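Local coordinates for glutamate--cysteine ligase GshA (Methylobacillus flagellatus KT, PDB 3K1T) that probably acts as a ligase that joins glutamate to cysteine, the step that makes gamma-glutamylcysteine, at the interface of chains A and B. Coordinates in Å, arbitrary orientation; residue numbers count along the deposited sequence, not the author numbering. Chains: chain A/B, Glutamate--cysteine ligase GshA.

Contact 1: the interface of chains A and B. Residues chain A 85, 88, 93, 95, 123, 125-128; chain B 26-27, 30-31, 34.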
# COMPACT_ATOMS: atom_id res chain seq x y z
N MSE A 85 7.45 0.58 -1.70
CA MSE A 85 7.56 -0.17 -2.97
C MSE A 85 6.93 0.54 -4.17
O MSE A 85 7.52 0.57 -5.25
CB MSE A 85 6.97 -1.58 -2.87
CG MSE A 85 7.84 -2.47 -2.07
SE MSE A 85 6.96 -4.23 -1.84
CE MSE A 85 8.62 -5.30 -1.68
N VAL A 88 9.39 3.37 -5.06
CA VAL A 88 10.48 2.78 -5.84
C VAL A 88 10.08 2.51 -7.30
O VAL A 88 10.83 2.84 -8.22
CB VAL A 88 11.00 1.51 -5.18
CG1 VAL A 88 11.94 0.69 -6.14
CG2 VAL A 88 11.66 1.85 -3.83
N PRO A 93 12.57 2.77 -10.87
CA PRO A 93 11.97 1.45 -11.08
C PRO A 93 12.93 0.30 -11.20
O PRO A 93 12.55 -0.83 -10.86
CB PRO A 93 11.16 1.61 -12.39
CG PRO A 93 11.62 2.87 -13.00
CD PRO A 93 12.07 3.74 -11.85
N ALA A 95 16.08 0.22 -9.88
CA ALA A 95 17.06 0.25 -8.82
C ALA A 95 17.20 -1.09 -8.11
O ALA A 95 16.23 -1.75 -7.80
CB ALA A 95 16.74 1.36 -7.80
N ARG A 123 14.91 -1.50 3.02
CA ARG A 123 15.36 -2.88 2.85
C ARG A 123 14.17 -3.84 2.69
O ARG A 123 14.22 -4.78 1.86
CB ARG A 123 16.24 -3.33 4.03
CG ARG A 123 17.64 -2.66 3.97
CD ARG A 123 18.54 -3.08 5.11
NE ARG A 123 19.84 -2.42 4.95
CZ ARG A 123 20.66 -2.05 5.92
NH1 ARG A 123 20.36 -2.28 7.19
NH2 ARG A 123 21.83 -1.46 5.62
N ALA A 125 11.44 -3.06 1.43
CA ALA A 125 10.95 -2.78 0.08
C ALA A 125 11.79 -3.45 -0.99
O ALA A 125 11.46 -3.37 -2.16
CB ALA A 125 10.82 -1.22 -0.16
N GLY A 126 12.84 -4.14 -0.58
CA GLY A 126 13.64 -4.95 -1.49
C GLY A 126 14.87 -4.27 -2.09
O GLY A 126 15.36 -4.69 -3.11
N LEU A 127 15.30 -3.18 -1.47
CA LEU A 127 16.54 -2.51 -1.89
C LEU A 127 17.72 -2.93 -1.01
O LEU A 127 17.57 -3.21 0.17
CB LEU A 127 16.33 -1.02 -1.83
CG LEU A 127 15.34 -0.44 -2.83
CD1 LEU A 127 15.02 1.00 -2.42
CD2 LEU A 127 15.91 -0.51 -4.29
N GLU A 128 18.91 -2.99 -1.62
CA GLU A 128 20.16 -3.07 -0.86
C GLU A 128 20.51 -1.63 -0.53
O GLU A 128 20.65 -0.81 -1.45
CB GLU A 128 21.22 -3.77 -1.72
CG GLU A 128 22.54 -4.01 -1.06
CD GLU A 128 23.61 -4.55 -2.06
OE1 GLU A 128 23.21 -5.20 -3.09
OE2 GLU A 128 24.82 -4.29 -1.81
N MSE B 26 16.80 -11.92 -0.79
CA MSE B 26 15.58 -11.13 -0.67
C MSE B 26 15.54 -9.90 -1.62
O MSE B 26 14.60 -9.76 -2.40
CB MSE B 26 15.27 -10.82 0.81
CG MSE B 26 13.90 -10.20 1.03
SE MSE B 26 13.98 -8.25 0.87
CE MSE B 26 12.11 -7.89 1.33
N PRO B 27 16.57 -9.06 -1.62
CA PRO B 27 16.54 -7.96 -2.59
C PRO B 27 16.58 -8.42 -4.07
O PRO B 27 15.93 -7.81 -4.93
CB PRO B 27 17.78 -7.13 -2.26
CG PRO B 27 18.48 -7.82 -1.08
CD PRO B 27 17.65 -8.92 -0.60
N GLU B 30 12.96 -9.42 -4.92
CA GLU B 30 12.05 -8.29 -5.06
C GLU B 30 12.36 -7.47 -6.34
O GLU B 30 11.44 -7.03 -7.06
CB GLU B 30 12.07 -7.43 -3.81
CG GLU B 30 11.59 -8.19 -2.57
CD GLU B 30 10.15 -8.69 -2.65
OE1 GLU B 30 9.35 -8.20 -3.49
OE2 GLU B 30 9.82 -9.60 -1.87
N HIS B 31 13.64 -7.30 -6.65
CA HIS B 31 14.04 -6.67 -7.91
C HIS B 31 13.55 -7.48 -9.10
O HIS B 31 13.00 -6.93 -10.06
CB HIS B 31 15.56 -6.53 -7.99
CG HIS B 31 16.02 -5.96 -9.28
ND1 HIS B 31 16.48 -6.74 -10.31
CD2 HIS B 31 15.99 -4.69 -9.74
CE1 HIS B 31 16.79 -5.97 -11.34
NE2 HIS B 31 16.51 -4.72 -11.02
N ARG B 34 9.79 -6.94 -9.54
CA ARG B 34 9.55 -5.64 -10.18
C ARG B 34 9.81 -5.66 -11.68
O ARG B 34 9.00 -5.08 -12.43
CB ARG B 34 10.34 -4.50 -9.51
CG ARG B 34 9.66 -4.03 -8.22
CD ARG B 34 10.36 -2.79 -7.68
NE ARG B 34 11.60 -3.05 -6.98
CZ ARG B 34 11.66 -3.26 -5.66
NH1 ARG B 34 10.56 -3.27 -4.90
NH2 ARG B 34 12.82 -3.47 -5.12
O HOH W 1 15.01 -3.59 -6.29
O HOH W 2 13.52 -2.52 -9.08

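Contact 2: the interface of chains A and B. Residues chain A 26, 385, 387-389; chain B 78, 81, 124.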
# COMPACT_ATOMS: atom_id res chain seq x y z
N MSE A 26 -16.50 12.34 -0.78
CA MSE A 26 -15.32 11.48 -0.63
C MSE A 26 -14.84 10.86 -1.97
O MSE A 26 -13.68 11.03 -2.35
CB MSE A 26 -15.52 10.47 0.51
CG MSE A 26 -14.27 9.69 0.87
SE MSE A 26 -14.11 8.08 -0.23
CE MSE A 26 -12.49 7.37 0.62
N PRO A 385 -5.96 5.30 11.67
CA PRO A 385 -5.57 5.48 10.27
C PRO A 385 -6.21 6.72 9.66
O PRO A 385 -7.26 7.15 10.12
CB PRO A 385 -6.18 4.24 9.58
CG PRO A 385 -6.47 3.29 10.63
CD PRO A 385 -6.77 4.09 11.87
N SER A 387 -6.99 6.79 6.26
CA SER A 387 -7.58 6.39 4.99
C SER A 387 -8.89 5.59 5.14
O SER A 387 -9.33 4.92 4.20
CB SER A 387 -6.53 5.56 4.20
OG SER A 387 -6.13 4.39 4.95
N THR A 388 -9.52 5.69 6.30
CA THR A 388 -10.72 4.89 6.63
C THR A 388 -11.85 5.78 7.13
O THR A 388 -12.35 5.61 8.25
CB THR A 388 -10.36 3.80 7.67
OG1 THR A 388 -9.78 4.43 8.83
CG2 THR A 388 -9.43 2.77 7.08
N PRO A 389 -12.27 6.76 6.33
CA PRO A 389 -13.41 7.59 6.77
C PRO A 389 -14.72 6.78 6.93
O PRO A 389 -14.92 5.76 6.26
CB PRO A 389 -13.59 8.60 5.62
CG PRO A 389 -13.04 7.85 4.41
CD PRO A 389 -11.87 7.08 4.93
N PRO B 78 -6.42 -0.93 6.03
CA PRO B 78 -5.67 0.15 5.37
C PRO B 78 -4.69 -0.34 4.28
O PRO B 78 -4.55 0.30 3.22
CB PRO B 78 -4.96 0.86 6.54
CG PRO B 78 -5.85 0.55 7.72
CD PRO B 78 -6.35 -0.82 7.51
N ILE B 81 -6.90 -1.25 1.27
CA ILE B 81 -7.38 -0.03 0.63
C ILE B 81 -6.28 0.60 -0.25
O ILE B 81 -6.53 1.00 -1.41
CB ILE B 81 -7.94 0.99 1.67
CG1 ILE B 81 -9.16 0.39 2.36
CG2 ILE B 81 -8.20 2.41 1.01
CD1 ILE B 81 -9.60 1.09 3.67
N GLN B 124 -13.84 2.72 -0.05
CA GLN B 124 -12.70 3.36 0.67
C GLN B 124 -11.55 3.74 -0.27
O GLN B 124 -10.83 4.70 -0.00
CB GLN B 124 -12.19 2.50 1.81
CG GLN B 124 -13.23 2.18 2.94
CD GLN B 124 -13.39 3.27 3.95
OE1 GLN B 124 -14.00 4.30 3.68
NE2 GLN B 124 -12.82 3.07 5.10
O HOH W 3 -4.66 3.08 3.26
O HOH W 4 -9.35 6.16 1.76

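Contact 1: the interface of chains A and B
Helix 26-40 of chain B packs against chain A where helix 77-91, the loop at A:Pro93 and A:Ala95, and the turn after helix 109-124 come together. B:Arg34 is the main contact and hides 97 Å² of its surface. Its CG lies anti to the carbonyl carbon, and the chain bends at chi3 (-78°). The bend turns the guanidinium end-on to the carbonyl of A:Ala125. B:Arg34 NH1 donates to A:Ala125 O at 2.9 Å, nearly along the C=O axis. B:Arg34 NH2 donates to the same A:Ala125 O at 3.3 Å, on a lone pair and less straight. The carbonyl oxygen lies in the guanidinium plane, so two bonds fix the rotation of the group. A:Val88 CG1 sits over one face, 3.8 Å from B:Arg34 NE, toward the rim. The backbone oxygen of B:Glu30 lies over the centre of the opposite face. Two waters carry the grip further. B:Arg34 NE meets the oxygen of a water 2.9 Å away that also bonds A:Pro93 O and A:Ala95 O. NH2 reaches A:Ala95 O through a second water. An alanine in place of B:Arg34 would lose both bonds to A:Ala125 O and would probably disturb the waters and the packing on A:Val88. Nearby, B:Glu30 CB packs 3.7 Å from A:Gly126 CA, where a side chain would probably crowd it. A:Met85, extended beyond CG, crosses B:Glu30 at about a right angle and puts its CE 3.5 Å from the carboxylate OE1. B:Pro27 CB rests 3.5 Å from A:Gly126 O. The patch joins the two chains of the assembly, its polar contacts falling mostly on backbone carbonyls of chain A, and may thereby stabilise a dimer.

Contact 2: the interface of chains A and B
In B:Gln124, CG is anti to the carbonyl carbon (chi1 -61°) and the chain bends at chi2 (-82°). This brings the amide of the last residue of helix 109-124 up to the loop at A:Thr388 and A:Pro389. In A:Thr388, OG1 at chi1 56° leaves CG2 anti to the carbonyl carbon. A:Thr388 CG2 lies 3.8 Å from B:Ile81 CD1, the two side chains crossing at about a right angle. B:Ile81 belongs to helix 77-91. B:Pro78, at the start of the same helix, meets A:Pro385 obliquely, with B:Pro78 CG 4.0 Å from A:Pro385 CG. A:Ser387 is bridged to chain B by water at two points. Its hydroxyl OG points between its own N and C and bonds a water that also bonds B:Pro78 O. A:Ser387 O shares another water with B:Gln124 O, the water oxygen 2.7 Å from each. A:Met26, bent at chi2, brings its CE methyl to 3.2 Å from B:Gln124 O. The backbone carbonyl of this last helical residue thus has a water and a methyl beside it. The loop covers the helix ends in what is probably a dimer contact. The amide meets A:Pro389 tip to tip. As modelled, OE1 of B:Gln124 lies 3.1 Å from A:Pro389 O. Both atoms can only accept, so the pair is a clash. The amide is likely to be turned over, with its nitrogen in this position donating to A:Pro389 O.

The centres of the C-alpha atoms of contact 1 and contact 2 lie about 26 Å apart on one two-fold interface. Each has a twin with the chains exchanged. Both use helices 26-40, 77-91 and 109-124, with the chains in opposite roles. Residue 26 appears in both, from chain B in contact 1 and from chain A in contact 2. Each copy therefore touches the end of the partner's helix 109-124 with its selenomethionine, and the twin of contact 1 adjoins contact 2. This fits a dimer, though the structure alone does not prove one in solution.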